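Local structure of diaminopropionate ammonia-lyase (Escherichia coli, 4D9I) at residues 10-15 with 306-311; 61-66 with 368-373; 226-231 with 254-259; 239-244 with 300-305. The protein catalyses the pyridoxal 5'-phosphate-dependent alpha,beta-elimination of both L- and D-2,3-diaminopropionate to pyruvate and ammonia, working as a homodimer. All coordinates share one frame; numbering follows the deposited sequence.

Interaction 1. Residues 10-15 with 306-311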
loop_
_atom_site.group_PDB
_atom_site.type_symbol
_atom_site.label_atom_id
_atom_site.label_comp_id
_atom_site.label_asym_id
_atom_site.label_seq_id
_atom_site.Cartn_x
_atom_site.Cartn_y
_atom_site.Cartn_z
ATOM N N ILE B 10 -7.018 -17.503 -20.667
ATOM C CA ILE B 10 -5.701 -17.820 -21.219
ATOM C C ILE B 10 -5.867 -18.590 -22.505
ATOM O O ILE B 10 -6.541 -19.632 -22.522
ATOM C CB ILE B 10 -4.857 -18.692 -20.260
ATOM C CG1 ILE B 10 -4.707 -18.021 -18.895
ATOM C CG2 ILE B 10 -3.491 -18.980 -20.879
ATOM C CD1 ILE B 10 -4.500 -18.995 -17.748
ATOM N N ALA B 11 -5.262 -18.085 -23.581
ATOM C CA ALA B 11 -5.266 -18.790 -24.855
ATOM C C ALA B 11 -3.833 -19.059 -25.284
ATOM O O ALA B 11 -3.023 -18.128 -25.382
ATOM C CB ALA B 11 -6.003 -17.986 -25.915
ATOM N N ASP B 12 -3.533 -20.341 -25.495
ATOM C CA ASP B 12 -2.272 -20.774 -26.113
ATOM C C ASP B 12 -2.159 -20.214 -27.517
ATOM O O ASP B 12 -3.118 -20.293 -28.278
ATOM C CB ASP B 12 -2.225 -22.297 -26.238
ATOM C CG ASP B 12 -2.089 -22.987 -24.915
ATOM O OD1 ASP B 12 -1.441 -22.458 -23.994
ATOM O OD2 ASP B 12 -2.645 -24.083 -24.790
ATOM N N ASN B 13 -0.994 -19.675 -27.864
ATOM C CA ASN B 13 -0.767 -19.145 -29.220
ATOM C C ASN B 13 -0.596 -20.281 -30.222
ATOM O O ASN B 13 0.484 -20.850 -30.348
ATOM C CB ASN B 13 0.437 -18.182 -29.243
ATOM C CG ASN B 13 0.752 -17.629 -30.644
ATOM O OD1 ASN B 13 1.839 -17.072 -30.858
ATOM N ND2 ASN B 13 -0.190 -17.745 -31.579
ATOM N N LYS B 14 -1.673 -20.598 -30.937
ATOM C CA LYS B 14 -1.662 -21.689 -31.918
ATOM C C LYS B 14 -0.853 -21.313 -33.171
ATOM O O LYS B 14 -0.641 -22.126 -34.059
ATOM C CB LYS B 14 -3.094 -22.079 -32.281
ATOM N N PHE B 15 -0.370 -20.076 -33.207
ATOM C CA PHE B 15 0.313 -19.549 -34.368
ATOM C C PHE B 15 1.818 -19.446 -34.174
ATOM O O PHE B 15 2.548 -19.114 -35.104
ATOM C CB PHE B 15 -0.386 -18.253 -34.823
ATOM C CG PHE B 15 -1.780 -18.520 -35.330
ATOM C CD1 PHE B 15 -2.872 -18.498 -34.462
ATOM C CD2 PHE B 15 -1.985 -18.920 -36.646
ATOM C CE1 PHE B 15 -4.148 -18.819 -34.917
ATOM C CE2 PHE B 15 -3.262 -19.238 -37.111
ATOM C CZ PHE B 15 -4.342 -19.184 -36.238
ATOM N N ALA B 306 5.046 -15.226 -29.082
ATOM C CA ALA B 306 4.321 -15.230 -27.799
ATOM C C ALA B 306 3.812 -16.627 -27.450
ATOM O O ALA B 306 3.325 -17.349 -28.311
ATOM C CB ALA B 306 3.165 -14.248 -27.831
ATOM N N THR B 307 3.901 -17.010 -26.182
ATOM C CA THR B 307 3.469 -18.350 -25.802
ATOM C C THR B 307 1.958 -18.367 -25.599
ATOM O O THR B 307 1.271 -19.263 -26.085
ATOM C CB THR B 307 4.188 -18.857 -24.533
ATOM O OG1 THR B 307 5.584 -18.530 -24.614
ATOM C CG2 THR B 307 4.014 -20.383 -24.392
ATOM N N GLN B 308 1.453 -17.349 -24.907
ATOM C CA GLN B 308 0.053 -17.267 -24.545
ATOM C C GLN B 308 -0.472 -15.841 -24.565
ATOM O O GLN B 308 0.272 -14.884 -24.377
ATOM C CB GLN B 308 -0.158 -17.859 -23.146
ATOM C CG GLN B 308 -0.252 -19.376 -23.138
ATOM C CD GLN B 308 -0.080 -19.965 -21.751
ATOM O OE1 GLN B 308 0.379 -19.287 -20.826
ATOM N NE2 GLN B 308 -0.437 -21.228 -21.598
ATOM N N PHE B 309 -1.770 -15.717 -24.793
ATOM C CA PHE B 309 -2.456 -14.440 -24.682
ATOM C C PHE B 309 -3.449 -14.527 -23.533
ATOM O O PHE B 309 -4.117 -15.542 -23.382
ATOM C CB PHE B 309 -3.200 -14.144 -25.975
ATOM C CG PHE B 309 -2.345 -14.264 -27.202
ATOM C CD1 PHE B 309 -2.559 -15.289 -28.112
ATOM C CD2 PHE B 309 -1.322 -13.355 -27.442
ATOM C CE1 PHE B 309 -1.775 -15.404 -29.257
ATOM C CE2 PHE B 309 -0.532 -13.470 -28.583
ATOM C CZ PHE B 309 -0.758 -14.492 -29.482
ATOM N N ILE B 310 -3.533 -13.465 -22.734
ATOM C CA ILE B 310 -4.521 -13.371 -21.657
ATOM C C ILE B 310 -5.459 -12.182 -21.879
ATOM O O ILE B 310 -5.014 -11.070 -22.177
ATOM C CB ILE B 310 -3.865 -13.260 -20.260
ATOM C CG1 ILE B 310 -3.282 -14.615 -19.840
ATOM C CG2 ILE B 310 -4.880 -12.787 -19.211
ATOM C CD1 ILE B 310 -2.560 -14.630 -18.506
ATOM N N SER B 311 -6.755 -12.452 -21.759
ATOM C CA SER B 311 -7.788 -11.429 -21.704
ATOM C C SER B 311 -8.337 -11.398 -20.289
ATOM O O SER B 311 -8.879 -12.393 -19.805
ATOM C CB SER B 311 -8.915 -11.746 -22.681
ATOM O OG SER B 311 -9.977 -10.818 -22.548
#
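T307 is the first residue of 306-311 to bond to 10-15: its carbonyl O accepts a hydrogen bond from N13 N at 2.9 Å, just beyond the paired part of the two strands. Next, Q308 faces D12 as a non-hydrogen-bonded antiparallel pair, and here the side chains make the link. Q308 lies beside D12, its chain extended beyond CG, and NE2 reaches OD1 of D12 at 2.9 Å with an N-H...O angle of 171°; carboxylate and amide planes are nearly coplanar, 12° apart. The same amide has further partners, OE1 meeting NE2 of H254 and NE2 the carbonyl of K362, while OD2 of D12 forms a salt bridge with NZ of K362. An alanine in place of Q308 would probably leave D12 OD1 and H254 NE2 without this mate and open a gap beside I10 CG2, which packs 3.7 Å from Q308 CD. F309 and A11 form the hydrogen-bonded pair, each N to the other's O at 2.8 Å. The F309 ring swings toward N13, with CE1 3.6 Å from N13 CB. At I310 the contact turns apolar, CG1 lying 3.8 Å from CG1 of I10. This pairing places strand 8-12 at one edge of the mixed sheet within the chain, antiparallel to 308-312; helix 356-363 packs on the I10 and Q308 face, helix 265-272 on the A11 and F309 face, and strand 254-260 follows beyond 308-312.

Interaction 2. Residues 61-66 with 368-373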
loop_
_atom_site.group_PDB
_atom_site.type_symbol
_atom_site.label_atom_id
_atom_site.label_comp_id
_atom_site.label_asym_id
_atom_site.label_seq_id
_atom_site.Cartn_x
_atom_site.Cartn_y
_atom_site.Cartn_z
ATOM N N LYS B 61 11.053 -16.678 -8.320
ATOM C CA LYS B 61 11.334 -15.248 -8.315
ATOM C C LYS B 61 10.294 -14.469 -9.074
ATOM O O LYS B 61 9.704 -14.965 -10.045
ATOM C CB LYS B 61 12.732 -14.949 -8.884
ATOM C CG LYS B 61 13.871 -15.285 -7.906
ATOM C CD LYS B 61 14.760 -14.066 -7.695
ATOM C CE LYS B 61 15.487 -14.088 -6.355
ATOM N NZ LYS B 61 15.843 -12.682 -5.989
ATOM N N ILE B 62 10.043 -13.248 -8.604
ATOM C CA ILE B 62 9.218 -12.298 -9.323
ATOM C C ILE B 62 10.052 -11.011 -9.378
ATOM O O ILE B 62 10.402 -10.462 -8.327
ATOM C CB ILE B 62 7.853 -12.068 -8.643
ATOM C CG1 ILE B 62 7.009 -13.364 -8.624
ATOM C CG2 ILE B 62 7.065 -10.942 -9.315
ATOM C CD1 ILE B 62 5.683 -13.211 -7.863
ATOM N N LEU B 63 10.379 -10.572 -10.597
ATOM C CA LEU B 63 11.273 -9.450 -10.823
ATOM C C LEU B 63 10.487 -8.389 -11.562
ATOM O O LEU B 63 9.914 -8.677 -12.627
ATOM C CB LEU B 63 12.485 -9.873 -11.650
ATOM C CG LEU B 63 13.282 -11.064 -11.094
ATOM C CD1 LEU B 63 14.254 -11.557 -12.146
ATOM C CD2 LEU B 63 13.992 -10.684 -9.797
ATOM N N VAL B 64 10.432 -7.192 -11.002
ATOM C CA VAL B 64 9.636 -6.114 -11.610
ATOM C C VAL B 64 10.549 -5.008 -12.088
ATOM O O VAL B 64 11.221 -4.330 -11.283
ATOM C CB VAL B 64 8.587 -5.527 -10.639
ATOM C CG1 VAL B 64 7.733 -4.451 -11.343
ATOM C CG2 VAL B 64 7.705 -6.639 -10.076
ATOM N N LYS B 65 10.552 -4.812 -13.400
ATOM C CA LYS B 65 11.206 -3.666 -14.004
ATOM C C LYS B 65 10.357 -2.420 -13.786
ATOM O O LYS B 65 9.246 -2.297 -14.355
ATOM C CB LYS B 65 11.436 -3.954 -15.501
ATOM C CG LYS B 65 12.363 -2.985 -16.229
ATOM C CD LYS B 65 13.767 -2.911 -15.630
ATOM C CE LYS B 65 14.705 -2.126 -16.556
ATOM N NZ LYS B 65 15.952 -1.689 -15.867
ATOM N N ASP B 66 10.895 -1.480 -12.992
ATOM C CA ASP B 66 10.162 -0.318 -12.504
ATOM C C ASP B 66 10.427 0.941 -13.342
ATOM O O ASP B 66 11.360 1.720 -13.083
ATOM C CB ASP B 66 10.476 -0.075 -11.012
ATOM C CG ASP B 66 9.708 1.092 -10.432
ATOM O OD1 ASP B 66 8.802 1.627 -11.115
ATOM O OD2 ASP B 66 9.990 1.465 -9.268
ATOM N N ASP B 368 10.001 -23.477 -9.596
ATOM C CA ASP B 368 11.207 -23.074 -10.328
ATOM C C ASP B 368 11.047 -21.797 -11.168
ATOM O O ASP B 368 12.031 -21.283 -11.714
ATOM C CB ASP B 368 11.679 -24.210 -11.238
ATOM C CG ASP B 368 12.044 -25.460 -10.464
ATOM O OD1 ASP B 368 12.761 -25.358 -9.447
ATOM O OD2 ASP B 368 11.585 -26.542 -10.853
ATOM N N ALA B 369 9.825 -21.298 -11.308
ATOM C CA ALA B 369 9.599 -20.157 -12.206
ATOM C C ALA B 369 10.277 -18.859 -11.768
ATOM O O ALA B 369 10.230 -18.472 -10.594
ATOM C CB ALA B 369 8.116 -19.932 -12.462
ATOM N N VAL B 370 10.921 -18.209 -12.737
ATOM C CA VAL B 370 11.516 -16.894 -12.574
ATOM C C VAL B 370 10.776 -15.932 -13.514
ATOM O O VAL B 370 10.878 -16.035 -14.758
ATOM C CB VAL B 370 13.030 -16.933 -12.855
ATOM C CG1 VAL B 370 13.645 -15.562 -12.706
ATOM C CG2 VAL B 370 13.720 -17.931 -11.916
ATOM N N VAL B 371 10.028 -14.999 -12.923
ATOM C CA VAL B 371 8.999 -14.282 -13.679
ATOM C C VAL B 371 9.315 -12.786 -13.781
ATOM O O VAL B 371 9.315 -12.078 -12.785
ATOM C CB VAL B 371 7.602 -14.519 -13.074
ATOM C CG1 VAL B 371 6.509 -13.924 -13.962
ATOM C CG2 VAL B 371 7.343 -16.018 -12.864
ATOM N N LEU B 372 9.617 -12.344 -15.002
ATOM C CA LEU B 372 9.901 -10.969 -15.296
ATOM C C LEU B 372 8.592 -10.243 -15.579
ATOM O O LEU B 372 7.806 -10.658 -16.424
ATOM C CB LEU B 372 10.867 -10.864 -16.502
ATOM C CG LEU B 372 11.157 -9.467 -17.075
ATOM C CD1 LEU B 372 11.689 -8.518 -16.026
ATOM C CD2 LEU B 372 12.145 -9.583 -18.237
ATOM N N VAL B 373 8.354 -9.170 -14.838
ATOM C CA VAL B 373 7.155 -8.337 -14.997
ATOM C C VAL B 373 7.652 -6.943 -15.320
ATOM O O VAL B 373 8.703 -6.542 -14.821
ATOM C CB VAL B 373 6.327 -8.341 -13.686
ATOM C CG1 VAL B 373 5.107 -7.446 -13.773
ATOM C CG2 VAL B 373 5.875 -9.774 -13.372
#
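Two neighbouring parallel strands of the larger, mixed sheet meet where K61 N binds A369 O and V371 N returns to K61 O. The strand axes run 17° from parallel and approach to 4.7 Å, and the ladder continues with L63 N to V371 O, V373 N to L63 O and K65 N to V373 O, all five bonds 2.8 to 3.0 Å long. Three alpha hydrogens add CA-H...O contacts, among them V64 CA to V373 O at 3.4 Å. On one face V370 CG1 is the meeting point: it touches K61 CB at 4.0 Å and, obliquely, L63 CD1 at 4.1 Å. V370 turns CG1 anti to its backbone N (chi1 179°), which brings this methyl to both partners. On the other face V64 CG2 lies 4.2 Å from V373 CB, and the CG2 atoms of I62 and V373 are 4.4 Å apart, a looser touch. Helix 338-352 packs on this face through L344 and L347. The lysines lead their amines away from the strand pair: K61 NZ forms a salt bridge with D51, and K65 NZ one with E212 besides hydrogen bonds to T45 O and Q216 OE1. A mostly parallel sheet with helices packed on it, as here, fits the alpha/beta fold of fold type II PLP-dependent enzymes, to which this protein belongs.

Interaction 3. Residues 226-231 with 254-259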
loop_
_atom_site.group_PDB
_atom_site.type_symbol
_atom_site.label_atom_id
_atom_site.label_comp_id
_atom_site.label_asym_id
_atom_site.label_seq_id
_atom_site.Cartn_x
_atom_site.Cartn_y
_atom_site.Cartn_z
ATOM N N HIS B 226 9.790 -16.932 -17.468
ATOM C CA HIS B 226 8.560 -16.280 -17.940
ATOM C C HIS B 226 8.729 -14.802 -18.111
ATOM O O HIS B 226 9.575 -14.197 -17.452
ATOM C CB HIS B 226 7.423 -16.482 -16.928
ATOM C CG HIS B 226 7.014 -17.915 -16.757
ATOM N ND1 HIS B 226 7.807 -18.823 -16.162
ATOM C CD2 HIS B 226 5.862 -18.592 -17.141
ATOM C CE1 HIS B 226 7.200 -20.033 -16.158
ATOM N NE2 HIS B 226 6.012 -19.896 -16.769
ATOM N N VAL B 227 7.910 -14.213 -18.990
ATOM C CA VAL B 227 7.713 -12.763 -19.022
ATOM C C VAL B 227 6.235 -12.443 -19.284
ATOM O O VAL B 227 5.589 -13.059 -20.154
ATOM C CB VAL B 227 8.671 -12.043 -20.009
ATOM C CG1 VAL B 227 8.447 -12.486 -21.455
ATOM C CG2 VAL B 227 8.556 -10.523 -19.877
ATOM N N LEU B 228 5.695 -11.534 -18.474
ATOM C CA LEU B 228 4.363 -11.014 -18.688
ATOM C C LEU B 228 4.492 -9.632 -19.294
ATOM O O LEU B 228 5.196 -8.764 -18.759
ATOM C CB LEU B 228 3.540 -10.992 -17.391
ATOM C CG LEU B 228 2.839 -12.346 -17.124
ATOM C CD1 LEU B 228 3.836 -13.381 -16.612
ATOM C CD2 LEU B 228 1.674 -12.223 -16.140
ATOM N N LEU B 229 3.820 -9.436 -20.417
ATOM C CA LEU B 229 3.903 -8.183 -21.130
ATOM C C LEU B 229 2.495 -7.659 -21.406
ATOM O O LEU B 229 1.739 -8.259 -22.180
ATOM C CB LEU B 229 4.700 -8.383 -22.447
ATOM C CG LEU B 229 6.190 -8.759 -22.323
ATOM C CD1 LEU B 229 6.775 -9.160 -23.686
ATOM C CD2 LEU B 229 6.986 -7.602 -21.716
ATOM N N GLN B 230 2.146 -6.539 -20.786
ATOM C CA GLN B 230 0.866 -5.891 -21.057
ATOM C C GLN B 230 0.895 -5.262 -22.446
ATOM O O GLN B 230 1.932 -4.763 -22.875
ATOM C CB GLN B 230 0.504 -4.844 -19.986
ATOM C CG GLN B 230 1.498 -3.700 -19.778
ATOM C CD GLN B 230 2.564 -4.049 -18.743
ATOM O OE1 GLN B 230 3.445 -4.854 -19.010
ATOM N NE2 GLN B 230 2.477 -3.449 -17.566
ATOM N N ALA B 231 -0.229 -5.298 -23.155
ATOM C CA ALA B 231 -0.228 -4.854 -24.552
ATOM C C ALA B 231 -1.425 -4.020 -24.914
ATOM O O ALA B 231 -2.576 -4.465 -24.787
ATOM C CB ALA B 231 -0.129 -6.046 -25.485
ATOM N N HIS B 254 8.666 -18.434 -21.640
ATOM C CA HIS B 254 7.221 -18.539 -21.588
ATOM C C HIS B 254 6.655 -17.152 -21.474
ATOM O O HIS B 254 6.589 -16.583 -20.391
ATOM C CB HIS B 254 6.769 -19.440 -20.441
ATOM C CG HIS B 254 5.296 -19.763 -20.478
ATOM N ND1 HIS B 254 4.835 -21.018 -20.426
ATOM C CD2 HIS B 254 4.172 -18.931 -20.577
ATOM C CE1 HIS B 254 3.489 -21.004 -20.479
ATOM N NE2 HIS B 254 3.086 -19.728 -20.591
ATOM N N SER B 255 6.286 -16.586 -22.617
ATOM C CA SER B 255 5.828 -15.212 -22.659
ATOM C C SER B 255 4.318 -15.162 -22.661
ATOM O O SER B 255 3.656 -15.892 -23.403
ATOM C CB SER B 255 6.382 -14.486 -23.900
ATOM O OG SER B 255 6.041 -15.182 -25.082
ATOM N N ILE B 256 3.789 -14.257 -21.853
ATOM C CA ILE B 256 2.366 -14.103 -21.681
ATOM C C ILE B 256 2.014 -12.640 -21.951
ATOM O O ILE B 256 2.486 -11.747 -21.258
ATOM C CB ILE B 256 1.924 -14.489 -20.242
ATOM C CG1 ILE B 256 2.300 -15.947 -19.925
ATOM C CG2 ILE B 256 0.430 -14.337 -20.101
ATOM C CD1 ILE B 256 2.501 -16.214 -18.441
ATOM N N ILE B 257 1.163 -12.428 -22.947
ATOM C CA ILE B 257 0.673 -11.097 -23.326
ATOM C C ILE B 257 -0.628 -10.850 -22.567
ATOM O O ILE B 257 -1.513 -11.724 -22.523
ATOM C CB ILE B 257 0.422 -11.033 -24.846
ATOM C CG1 ILE B 257 1.595 -11.667 -25.617
ATOM C CG2 ILE B 257 0.156 -9.598 -25.304
ATOM C CD1 ILE B 257 2.975 -11.116 -25.279
ATOM N N VAL B 258 -0.723 -9.680 -21.940
ATOM C CA VAL B 258 -1.844 -9.370 -21.084
ATOM C C VAL B 258 -2.653 -8.166 -21.581
ATOM O O VAL B 258 -2.111 -7.076 -21.776
ATOM C CB VAL B 258 -1.348 -9.117 -19.635
ATOM C CG1 VAL B 258 -2.530 -8.858 -18.715
ATOM C CG2 VAL B 258 -0.546 -10.315 -19.162
ATOM N N GLU B 259 -3.954 -8.367 -21.744
ATOM C CA GLU B 259 -4.856 -7.311 -22.168
ATOM C C GLU B 259 -6.151 -7.273 -21.362
ATOM O O GLU B 259 -6.668 -8.308 -20.968
ATOM C CB GLU B 259 -5.217 -7.459 -23.655
ATOM C CG GLU B 259 -4.064 -7.258 -24.605
ATOM C CD GLU B 259 -4.490 -7.476 -26.037
ATOM O OE1 GLU B 259 -4.947 -8.598 -26.357
ATOM O OE2 GLU B 259 -4.394 -6.523 -26.828
#
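H226 and H254, a parallel bridge pair, set their rings side by side, planes 24° apart and centroids 4.8 Å apart, displaced so that little of one ring lies over the other. Followed outward, H226 CB lies 3.6 Å from H254 O; CG, placed beside its own backbone N by chi1 -64°, comes near the same oxygen and H254 CB; CD2 makes the closest approach, 3.5 Å to H254 CB; and NE2 ends 3.8 Å from that CB and makes a weak hydrogen bond to L363 O. The methylene of H254 thus sits over one ring face, a CH-pi contact. I256 CD1 comes to the rim of the ring at CD2, 4.3 Å away. A serine in place of H226 would probably leave the H254 methylene without its aromatic cover, L363 O without this weak partner and a gap beside I256 CD1. Farther along the same face, L228 lies alongside I256, their CD1 atoms 3.6 Å apart. Five backbone bonds tie the strands. The strands belong to a beta-alpha-beta unit: helix 235-248 connects them and packs on L229 and S255, helix 338-352 meets L228 and V258 on the opposite face, and strands 370-375 and 308-312 flank the pair.

Interaction 4. Residues 239-244 with 300-305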
loop_
_atom_site.group_PDB
_atom_site.type_symbol
_atom_site.label_atom_id
_atom_site.label_comp_id
_atom_site.label_asym_id
_atom_site.label_seq_id
_atom_site.Cartn_x
_atom_site.Cartn_y
_atom_site.Cartn_z
ATOM N N GLY B 239 8.515 -5.008 -29.247
ATOM C CA GLY B 239 9.902 -4.557 -29.115
ATOM C C GLY B 239 10.660 -5.329 -28.046
ATOM O O GLY B 239 11.788 -5.793 -28.269
ATOM N N VAL B 240 10.025 -5.475 -26.887
ATOM C CA VAL B 240 10.649 -6.133 -25.746
ATOM C C VAL B 240 10.751 -7.667 -25.927
ATOM O O VAL B 240 11.799 -8.239 -25.650
ATOM C CB VAL B 240 9.909 -5.729 -24.460
ATOM C CG1 VAL B 240 10.317 -6.582 -23.258
ATOM C CG2 VAL B 240 10.175 -4.243 -24.174
ATOM N N LEU B 241 9.680 -8.313 -26.391
ATOM C CA LEU B 241 9.721 -9.765 -26.614
ATOM C C LEU B 241 10.707 -10.073 -27.736
ATOM O O LEU B 241 11.409 -11.094 -27.709
ATOM C CB LEU B 241 8.323 -10.364 -26.876
ATOM C CG LEU B 241 8.270 -11.893 -27.048
ATOM C CD1 LEU B 241 8.612 -12.667 -25.769
ATOM C CD2 LEU B 241 6.947 -12.383 -27.622
ATOM N N GLY B 242 10.801 -9.166 -28.702
ATOM C CA GLY B 242 11.755 -9.347 -29.803
ATOM C C GLY B 242 13.176 -9.425 -29.271
ATOM O O GLY B 242 13.927 -10.337 -29.632
ATOM N N TYR B 243 13.524 -8.488 -28.384
ATOM C CA TYR B 243 14.854 -8.462 -27.762
ATOM C C TYR B 243 15.084 -9.709 -26.906
ATOM O O TYR B 243 16.103 -10.369 -27.054
ATOM C CB TYR B 243 15.072 -7.213 -26.909
ATOM C CG TYR B 243 16.392 -7.227 -26.134
ATOM C CD1 TYR B 243 16.489 -7.790 -24.858
ATOM C CD2 TYR B 243 17.551 -6.709 -26.698
ATOM C CE1 TYR B 243 17.701 -7.818 -24.170
ATOM C CE2 TYR B 243 18.758 -6.723 -26.011
ATOM C CZ TYR B 243 18.825 -7.277 -24.750
ATOM O OH TYR B 243 20.043 -7.271 -24.102
ATOM N N LEU B 244 14.139 -10.003 -26.009
ATOM C CA LEU B 244 14.283 -11.094 -25.039
ATOM C C LEU B 244 14.444 -12.453 -25.719
ATOM O O LEU B 244 15.266 -13.285 -25.311
ATOM C CB LEU B 244 13.074 -11.136 -24.104
ATOM C CG LEU B 244 12.949 -10.016 -23.066
ATOM C CD1 LEU B 244 11.667 -10.145 -22.255
ATOM C CD2 LEU B 244 14.164 -9.972 -22.144
ATOM N N GLU B 300 3.346 -9.143 -35.615
ATOM C CA GLU B 300 4.214 -10.109 -36.277
ATOM C C GLU B 300 5.063 -10.870 -35.254
ATOM O O GLU B 300 5.113 -12.105 -35.280
ATOM C CB GLU B 300 5.091 -9.398 -37.322
ATOM C CG GLU B 300 6.039 -10.313 -38.084
ATOM C CD GLU B 300 5.350 -11.213 -39.110
ATOM O OE1 GLU B 300 4.274 -10.842 -39.644
ATOM O OE2 GLU B 300 5.906 -12.300 -39.407
ATOM N N ILE B 301 5.715 -10.129 -34.360
ATOM C CA ILE B 301 6.555 -10.701 -33.301
ATOM C C ILE B 301 5.734 -11.586 -32.358
ATOM O O ILE B 301 6.142 -12.705 -32.017
ATOM C CB ILE B 301 7.249 -9.586 -32.463
ATOM C CG1 ILE B 301 8.103 -8.637 -33.335
ATOM C CG2 ILE B 301 8.008 -10.158 -31.264
ATOM C CD1 ILE B 301 8.961 -9.292 -34.393
ATOM N N LEU B 302 4.583 -11.073 -31.931
ATOM C CA LEU B 302 3.751 -11.762 -30.947
ATOM C C LEU B 302 3.140 -13.048 -31.516
ATOM O O LEU B 302 3.165 -14.092 -30.863
ATOM C CB LEU B 302 2.656 -10.838 -30.419
ATOM C CG LEU B 302 3.127 -9.506 -29.827
ATOM C CD1 LEU B 302 1.947 -8.684 -29.317
ATOM C CD2 LEU B 302 4.138 -9.735 -28.705
ATOM N N ARG B 303 2.591 -12.959 -32.726
ATOM C CA ARG B 303 2.028 -14.116 -33.407
ATOM C C ARG B 303 3.090 -15.215 -33.545
ATOM O O ARG B 303 2.808 -16.394 -33.322
ATOM C CB ARG B 303 1.510 -13.694 -34.792
ATOM C CG ARG B 303 0.799 -14.775 -35.581
ATOM C CD ARG B 303 0.922 -14.474 -37.076
ATOM N NE ARG B 303 1.159 -15.713 -37.808
ATOM C CZ ARG B 303 0.218 -16.441 -38.396
ATOM N NH1 ARG B 303 -1.044 -16.046 -38.383
ATOM N NH2 ARG B 303 0.548 -17.560 -39.015
ATOM N N ASN B 304 4.307 -14.812 -33.914
ATOM C CA ASN B 304 5.434 -15.731 -34.045
ATOM C C ASN B 304 5.954 -16.321 -32.746
ATOM O O ASN B 304 6.236 -17.515 -32.678
ATOM C CB ASN B 304 6.590 -15.051 -34.765
ATOM C CG ASN B 304 6.329 -14.874 -36.243
ATOM O OD1 ASN B 304 5.260 -15.209 -36.748
ATOM N ND2 ASN B 304 7.311 -14.331 -36.946
ATOM N N CYS B 305 6.065 -15.486 -31.720
ATOM C CA CYS B 305 6.912 -15.799 -30.578
ATOM C C CYS B 305 6.232 -15.822 -29.202
ATOM O O CYS B 305 6.801 -16.365 -28.244
ATOM C CB CYS B 305 8.105 -14.842 -30.553
ATOM S SG CYS B 305 9.353 -15.228 -31.787
#
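L241 carries this helix-helix contact with one methyl, CD2, which reaches three residues of 300-305. The chain leaves with CG anti to the backbone N (chi1 -177°), and a chi2 of 67° sets CD1; the other methyl, CD2, is the one turned to 300-305, 4.0 Å from C305 CB, 3.9 Å from C305 C and 4.0 Å from L302 CD2. I301 CG2 stands a little farther from it, at 4.4 Å. That isoleucine methyl has a closer target in G242: anti to its own backbone N, CG2 comes within 3.9 Å of G242 N and 4.1 Å of G242 CA. The I301 methyl thus rests against the G242 backbone, and the CA atoms of G242 and I301 are 6.4 Å apart, the nearest such pair. L302 begins to one side of the contact and comes back to it only with CD2. No hydrogen bond crosses, so the evidence is for apolar packing alone, between segment axes 9.3 Å apart at 48°. Both helices lie on the same side of the mixed sheet, where L241 also touches L229 and S255 and L302 touches I257; helix 208-220 packs against V240, Y243 and L244 of helix 235-248.

Overall arrangement
Interactions 1, 2 and 3 all lie in the mixed sheet, whose order runs 8-12, 308-312, 254-260, 226-230, 370-375, 61-66, 47-49. Interaction 3 is the middle pair: its centre is 9 Å from that of interaction 1 and 12 Å from that of interaction 2, and backbone bonds continue into both, whereas interactions 1 and 2 do not touch and their centres stand 19 Å apart. Interaction 4 packs two helices beside this sheet, 11 Å from interaction 3 between centres. Along the chain, interactions 3 and 4 interleave, and both are nested inside the loops closed by interactions 1 and 2, which themselves cross. Early and late sequence is thus joined in one sheet.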